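PDB 2Y7I: STM4351 from Salmonella enterica, which binds arginine with high specificity in the periplasm as a family 3 solute-binding protein, probably for delivery to an uptake system. Local coordinates for residues K78-Q82 and V83-Q87; V97-R100 and K101-H105; Q204-N207 and A208-K212. All blocks are in the same frame, centred on the assembly; numbering follows the deposited sequence. Where two conformers were deposited one is given.

Contact 1 (K78-Q82 and V83-Q87); sequences KREQQ and VSFSQ. With ARG (arginine), chain C.
The rim of the Phe85 ring meets the root of the Arg79 side chain: CE2 of Phe85 lies 3.7 Å from CB of Arg79, which sits in the plane of the ring. Beside it, CG of Glu80 approaches CD2 of the same edge at 3.9 Å, the two side chains crossing at about a right angle. One face of the ring is met by CG2 of Val83, placed toward its rim. From this footing Arg79 runs extended from CG to NE and presents the edge of its guanidinium to the carboxylate of the bound arginine. Arg79 NH1 gives a 2.8 Å bond to OXT of the ligand and NH2 an equally long one to O, the latter nearly straight at 173°. Further bonds from NH1 to Asp74 O and from NH2 to Gly120 O fix the rotation of the group. Behind it, Arg79 O accepts from both Gln82 N and Val83 N, the latter at 2.9 Å, closing the turn that leads from helix 77-80 into strand 84-85. A two-pronged pair of hydrogen bonds between opposite charges reads the alpha-carboxylate common to amino acids, so preference for an arginine side chain is probably set elsewhere in the pocket.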
# COMPACT_ATOMS: atom_id res chain seq x y z
N LYS A 78 -8.17 -21.44 -10.11
CA LYS A 78 -8.17 -22.78 -9.52
C LYS A 78 -8.15 -22.75 -8.00
O LYS A 78 -8.84 -23.51 -7.34
CB LYS A 78 -7.00 -23.62 -10.04
CG LYS A 78 -7.38 -24.60 -11.14
CD LYS A 78 -6.12 -25.28 -11.72
CE LYS A 78 -6.44 -26.68 -12.24
NZ LYS A 78 -5.45 -27.16 -13.25
N ARG A 79 -7.34 -21.86 -7.43
CA ARG A 79 -7.26 -21.77 -5.99
C ARG A 79 -8.51 -21.13 -5.41
O ARG A 79 -8.94 -21.50 -4.31
CB ARG A 79 -6.00 -21.03 -5.56
CG ARG A 79 -4.73 -21.80 -5.92
CD ARG A 79 -3.48 -20.96 -5.72
NE ARG A 79 -2.29 -21.70 -6.11
CZ ARG A 79 -1.15 -21.13 -6.46
NH1 ARG A 79 -1.05 -19.80 -6.46
NH2 ARG A 79 -0.10 -21.87 -6.80
N GLU A 80 -9.11 -20.21 -6.16
CA GLU A 80 -10.35 -19.55 -5.73
C GLU A 80 -11.54 -20.51 -5.63
O GLU A 80 -12.52 -20.21 -4.94
CB GLU A 80 -10.69 -18.38 -6.66
CG GLU A 80 -9.76 -17.18 -6.52
CD GLU A 80 -10.07 -16.08 -7.52
OE1 GLU A 80 -10.71 -16.36 -8.55
OE2 GLU A 80 -9.65 -14.93 -7.28
N GLN A 81 -11.46 -21.66 -6.30
CA GLN A 81 -12.46 -22.72 -6.14
C GLN A 81 -12.29 -23.46 -4.81
O GLN A 81 -13.23 -24.10 -4.32
CB GLN A 81 -12.37 -23.75 -7.27
CG GLN A 81 -12.48 -23.21 -8.70
CD GLN A 81 -12.40 -24.31 -9.75
OE1 GLN A 81 -11.53 -25.18 -9.69
NE2 GLN A 81 -13.32 -24.27 -10.72
N GLN A 82 -11.10 -23.38 -4.23
CA GLN A 82 -10.73 -24.17 -3.05
C GLN A 82 -10.73 -23.36 -1.77
O GLN A 82 -11.03 -23.89 -0.70
CB GLN A 82 -9.35 -24.79 -3.24
CG GLN A 82 -9.18 -25.50 -4.57
CD GLN A 82 -7.79 -26.05 -4.76
OE1 GLN A 82 -6.80 -25.39 -4.44
NE2 GLN A 82 -7.71 -27.27 -5.28
N VAL A 83 -10.36 -22.08 -1.87
CA VAL A 83 -10.21 -21.21 -0.70
C VAL A 83 -10.78 -19.81 -0.96
O VAL A 83 -11.06 -19.46 -2.10
CB VAL A 83 -8.71 -21.03 -0.30
CG1 VAL A 83 -8.05 -22.36 0.03
CG2 VAL A 83 -7.93 -20.30 -1.39
N SER A 84 -10.90 -19.01 0.09
CA SER A 84 -11.23 -17.60 -0.03
C SER A 84 -9.96 -16.76 0.10
O SER A 84 -9.18 -16.96 1.03
CB SER A 84 -12.23 -17.19 1.05
OG SER A 84 -13.47 -17.84 0.85
N PHE A 85 -9.75 -15.84 -0.84
CA PHE A 85 -8.62 -14.91 -0.73
C PHE A 85 -9.03 -13.52 -0.24
O PHE A 85 -10.14 -13.06 -0.50
CB PHE A 85 -7.92 -14.74 -2.07
CG PHE A 85 -7.05 -15.91 -2.46
CD1 PHE A 85 -5.79 -16.10 -1.90
CD2 PHE A 85 -7.49 -16.81 -3.43
CE1 PHE A 85 -4.98 -17.17 -2.29
CE2 PHE A 85 -6.69 -17.88 -3.82
CZ PHE A 85 -5.43 -18.06 -3.25
N SER A 86 -8.10 -12.88 0.46
CA SER A 86 -8.15 -11.46 0.73
C SER A 86 -7.99 -10.68 -0.57
O SER A 86 -7.73 -11.25 -1.64
CB SER A 86 -7.01 -11.06 1.66
OG SER A 86 -5.75 -11.26 1.03
N GLN A 87 -8.17 -9.37 -0.47
CA GLN A 87 -7.74 -8.42 -1.48
C GLN A 87 -6.26 -8.71 -1.78
O GLN A 87 -5.54 -9.25 -0.93
CB GLN A 87 -7.89 -7.00 -0.92
CG GLN A 87 -7.01 -6.75 0.32
CD GLN A 87 -7.10 -5.34 0.84
OE1 GLN A 87 -6.40 -4.45 0.37
NE2 GLN A 87 -7.96 -5.13 1.82
N ARG C . 3.87 -17.37 -6.93
CA ARG C . 3.91 -18.82 -7.29
C ARG C . 2.53 -19.44 -7.10
O ARG C . 2.35 -20.63 -7.31
CB ARG C . 4.95 -19.58 -6.43
CG ARG C . 4.76 -19.41 -4.91
CD ARG C . 5.71 -20.29 -4.10
NE ARG C . 5.72 -19.85 -2.70
CZ ARG C . 6.43 -20.42 -1.73
NH1 ARG C . 7.19 -21.49 -1.96
NH2 ARG C . 6.36 -19.93 -0.51
OXT ARG C . 1.56 -18.75 -6.71

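Contact 2 (V97-R100 and K101-H105); sequences VVTR and KGAYH
Arg100 folds its side chain back over Ala103, the residue that ends the turn opened by Arg100 itself. The arginine is bent at chi3 (19°), which brings the guanidinium round so that one of its faces rests on the methyl group, with NH2 of Arg100 3.6 Å from CB of Ala103. The same two residues are joined through the backbone: Ala103 N donates to Arg100 O at 3.0 Å in a fairly straight bond. That carbonyl oxygen is gripped twice, because Thr99 OG1 also donates to Arg100 O, at 2.8 Å. The two donors arrive from opposite faces of the carbonyl plane and hold the peptide between them.

With its hydroxyl tucked between the backbone N and the carbonyl carbon (chi1 76°), Thr99 makes this bond while its carbon atoms meet Tyr104. Thr99 CB lies 3.8 Å from Tyr104 CD2, near the plane of the ring and at its edge, and Thr99 CG2 is equally close to the same atom. The phenol OH of Tyr104 is hydrogen-bonded to Glu155, whose carboxylate also forms a long, weak ion pair with Arg100.

Between the two anchoring residues of the turn, Gly102 adopts a positive phi (82°), a backbone shape that suits glycine. The arrangement is a type II beta turn from Arg100 to Ala103, with glycine in its third position, leading the chain out of strand 95-100 of the five-stranded mixed sheet into the surface loop before strand 114-118.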
# COMPACT_ATOMS: atom_id res chain seq x y z
N VAL A 97 13.17 -18.09 -15.91
CA VAL A 97 14.04 -19.25 -15.77
C VAL A 97 15.42 -18.73 -15.41
O VAL A 97 15.86 -17.70 -15.93
CB VAL A 97 14.16 -20.07 -17.07
CG1 VAL A 97 14.98 -21.35 -16.82
CG2 VAL A 97 12.78 -20.42 -17.61
N VAL A 98 16.08 -19.40 -14.48
CA VAL A 98 17.50 -19.17 -14.25
C VAL A 98 18.28 -20.35 -14.82
O VAL A 98 17.90 -21.50 -14.61
CB VAL A 98 17.82 -18.89 -12.77
CG1 VAL A 98 17.29 -20.02 -11.82
CG2 VAL A 98 19.32 -18.60 -12.58
N THR A 99 19.33 -20.06 -15.59
CA THR A 99 20.19 -21.09 -16.18
C THR A 99 21.63 -20.67 -15.96
O THR A 99 21.88 -19.59 -15.45
CB THR A 99 19.94 -21.27 -17.70
OG1 THR A 99 20.53 -20.19 -18.44
CG2 THR A 99 18.42 -21.38 -18.02
N ARG A 100 22.59 -21.52 -16.35
CA ARG A 100 23.97 -21.06 -16.44
C ARG A 100 24.00 -19.85 -17.38
O ARG A 100 23.31 -19.84 -18.39
CB ARG A 100 24.87 -22.18 -16.96
CG ARG A 100 25.28 -23.19 -15.88
CD ARG A 100 25.90 -24.46 -16.47
NE ARG A 100 26.38 -24.29 -17.85
CZ ARG A 100 25.72 -24.66 -18.94
NH1 ARG A 100 24.51 -25.24 -18.84
NH2 ARG A 100 26.25 -24.45 -20.14
N LYS A 101 24.79 -18.83 -17.03
CA LYS A 101 24.77 -17.55 -17.73
C LYS A 101 25.12 -17.72 -19.21
O LYS A 101 26.13 -18.31 -19.54
CB LYS A 101 25.74 -16.57 -17.05
CG LYS A 101 25.86 -15.20 -17.70
CD LYS A 101 26.82 -14.32 -16.89
CE LYS A 101 28.24 -14.88 -16.90
NZ LYS A 101 29.13 -14.25 -15.86
N GLY A 102 24.26 -17.24 -20.10
CA GLY A 102 24.52 -17.35 -21.54
C GLY A 102 24.17 -18.68 -22.19
O GLY A 102 24.25 -18.80 -23.41
N ALA A 103 23.75 -19.67 -21.40
CA ALA A 103 23.53 -21.01 -21.95
C ALA A 103 22.21 -21.18 -22.71
O ALA A 103 22.12 -22.02 -23.62
CB ALA A 103 23.67 -22.08 -20.84
N TYR A 104 21.21 -20.39 -22.33
CA TYR A 104 19.86 -20.43 -22.92
C TYR A 104 19.34 -19.00 -23.00
O TYR A 104 19.63 -18.17 -22.12
CB TYR A 104 18.90 -21.34 -22.11
CG TYR A 104 19.37 -22.79 -22.04
CD1 TYR A 104 19.13 -23.67 -23.09
CD2 TYR A 104 20.10 -23.25 -20.93
CE1 TYR A 104 19.60 -25.00 -23.05
CE2 TYR A 104 20.56 -24.55 -20.88
CZ TYR A 104 20.31 -25.42 -21.94
OH TYR A 104 20.78 -26.71 -21.89
N HIS A 105 18.58 -18.71 -24.06
CA HIS A 105 17.93 -17.41 -24.22
C HIS A 105 16.41 -17.54 -24.17
O HIS A 105 15.72 -16.67 -23.65
CB HIS A 105 18.32 -16.78 -25.56
CG HIS A 105 19.73 -16.27 -25.61
ND1 HIS A 105 20.04 -14.93 -25.56
CD2 HIS A 105 20.91 -16.92 -25.71
CE1 HIS A 105 21.35 -14.77 -25.62
NE2 HIS A 105 21.90 -15.97 -25.72

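Contact 3 (Q204-N207 and A208-K212); sequences QEIN and AALDK
Ile206 and Leu210, one turn apart on helix 200-214, lie side by side and point the same way, Ile206 CG2 touching Leu210 CD1 at 4.0 Å. A chi1 of -76° for CG1 leaves CG2 anti to the backbone N, and this is the branch that touches Leu210. Leu210 continues the apolar side against Val39 of helix 31-42, which Ala209 also meets.

Four successive i to i+4 backbone bonds join the two segments. Gln204 O accepts from Ala208 N at 2.9 Å, and Glu205 O from Ala209 N. The shortest of the four runs from Leu210 N to Ile206 O, 2.8 Å, and Asn207 O takes the N-H of Asp211. This is regular alpha-helix, and the small Ala208 and Ala209 add only methyl groups, Ala208 CB lying 3.4 Å from Gln204 O.

The polar side chains find partners both along the helix and beyond it. Asn207 ND2 donates to Gln204 OE1 over 3.3 Å, a nearly straight bond (173°) in which the acceptor lies in the asparagine amide plane, although the donor stands above the plane of the glutamine carbonyl. The other end of that asparagine amide, OD1, accepts from the backbone N of Gln87, while Gln204 NE2 is hydrogen-bonded to Asp200 OD1. Glu205 is engaged by Arg6 in a salt bridge through OE2.

Asp211 OD1 accepts from Gln87 NE2, and the backbone O of Asp211 from Lys214 NZ of the second subunit. Gln87 of that subunit also packs against Asp211, and a zinc ion lies about 4 Å from the Asp211 side chain.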
# COMPACT_ATOMS: atom_id res chain seq x y z
N GLN A 204 -12.96 -10.82 6.50
CA GLN A 204 -13.24 -9.38 6.52
C GLN A 204 -12.40 -8.62 7.56
O GLN A 204 -12.08 -7.45 7.37
CB GLN A 204 -14.74 -9.09 6.67
CG GLN A 204 -15.62 -9.58 5.49
CD GLN A 204 -14.92 -9.59 4.12
OE1 GLN A 204 -14.20 -8.65 3.75
NE2 GLN A 204 -15.14 -10.66 3.36
N GLU A 205 -12.04 -9.29 8.65
CA GLU A 205 -11.12 -8.72 9.63
C GLU A 205 -9.76 -8.51 8.98
O GLU A 205 -9.14 -7.46 9.15
CB GLU A 205 -10.93 -9.65 10.80
CG GLU A 205 -11.95 -9.52 11.89
CD GLU A 205 -11.47 -10.22 13.15
OE1 GLU A 205 -11.60 -11.46 13.22
OE2 GLU A 205 -10.92 -9.54 14.03
N ILE A 206 -9.32 -9.52 8.23
CA ILE A 206 -8.04 -9.49 7.52
C ILE A 206 -8.05 -8.38 6.46
O ILE A 206 -7.07 -7.62 6.34
CB ILE A 206 -7.71 -10.85 6.87
CG1 ILE A 206 -7.24 -11.85 7.94
CG2 ILE A 206 -6.64 -10.71 5.78
CD1 ILE A 206 -7.18 -13.28 7.45
N ASN A 207 -9.13 -8.29 5.69
CA ASN A 207 -9.27 -7.20 4.71
C ASN A 207 -9.26 -5.81 5.34
O ASN A 207 -8.61 -4.90 4.81
CB ASN A 207 -10.53 -7.39 3.86
CG ASN A 207 -10.28 -8.31 2.67
OD1 ASN A 207 -9.18 -8.34 2.12
ND2 ASN A 207 -11.30 -9.08 2.29
N ALA A 208 -9.97 -5.64 6.44
CA ALA A 208 -10.00 -4.35 7.13
C ALA A 208 -8.59 -3.99 7.62
O ALA A 208 -8.20 -2.83 7.55
CB ALA A 208 -10.98 -4.37 8.29
N ALA A 209 -7.84 -4.99 8.08
CA ALA A 209 -6.46 -4.78 8.53
C ALA A 209 -5.52 -4.46 7.36
O ALA A 209 -4.70 -3.54 7.46
CB ALA A 209 -5.97 -6.01 9.30
N LEU A 210 -5.66 -5.20 6.26
CA LEU A 210 -4.87 -4.93 5.04
C LEU A 210 -5.11 -3.52 4.47
O LEU A 210 -4.16 -2.86 4.01
CB LEU A 210 -5.13 -5.99 3.96
CG LEU A 210 -4.36 -7.31 4.06
CD1 LEU A 210 -4.88 -8.31 3.05
CD2 LEU A 210 -2.85 -7.10 3.86
N ASP A 211 -6.36 -3.05 4.51
CA ASP A 211 -6.69 -1.68 4.09
C ASP A 211 -5.82 -0.67 4.83
O ASP A 211 -5.28 0.26 4.23
CB ASP A 211 -8.16 -1.34 4.38
CG ASP A 211 -9.11 -2.00 3.41
OD1 ASP A 211 -8.64 -2.64 2.46
OD2 ASP A 211 -10.33 -1.87 3.61
N LYS A 212 -5.69 -0.87 6.14
CA LYS A 212 -4.85 -0.03 6.96
C LYS A 212 -3.36 -0.24 6.71
O LYS A 212 -2.63 0.73 6.53
CB LYS A 212 -5.19 -0.20 8.45
CG LYS A 212 -6.54 0.37 8.82
CD LYS A 212 -6.91 0.04 10.26
CE LYS A 212 -8.24 0.66 10.62
NZ LYS A 212 -8.88 -0.04 11.78

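Contacts 1 and 3 adjoin through Gln87, so the segment following strand 84-85 is held against helix 200-214. Both are partly buried. Contact 2 is a surface contact on the opposite side of the chain's centre, with its nearest atoms about 17 Å from contact 1 and about 28 Å from contact 3. Contact 1 alone reaches the bound arginine, using charge against a carboxylate; contact 2 relies on a doubly bonded turn carbonyl at the end of a sheet strand; contact 3 combines helical backbone bonds with polar side chains. The second subunit is met by contact 3 and by Gln87 of contact 1, but not by contact 2.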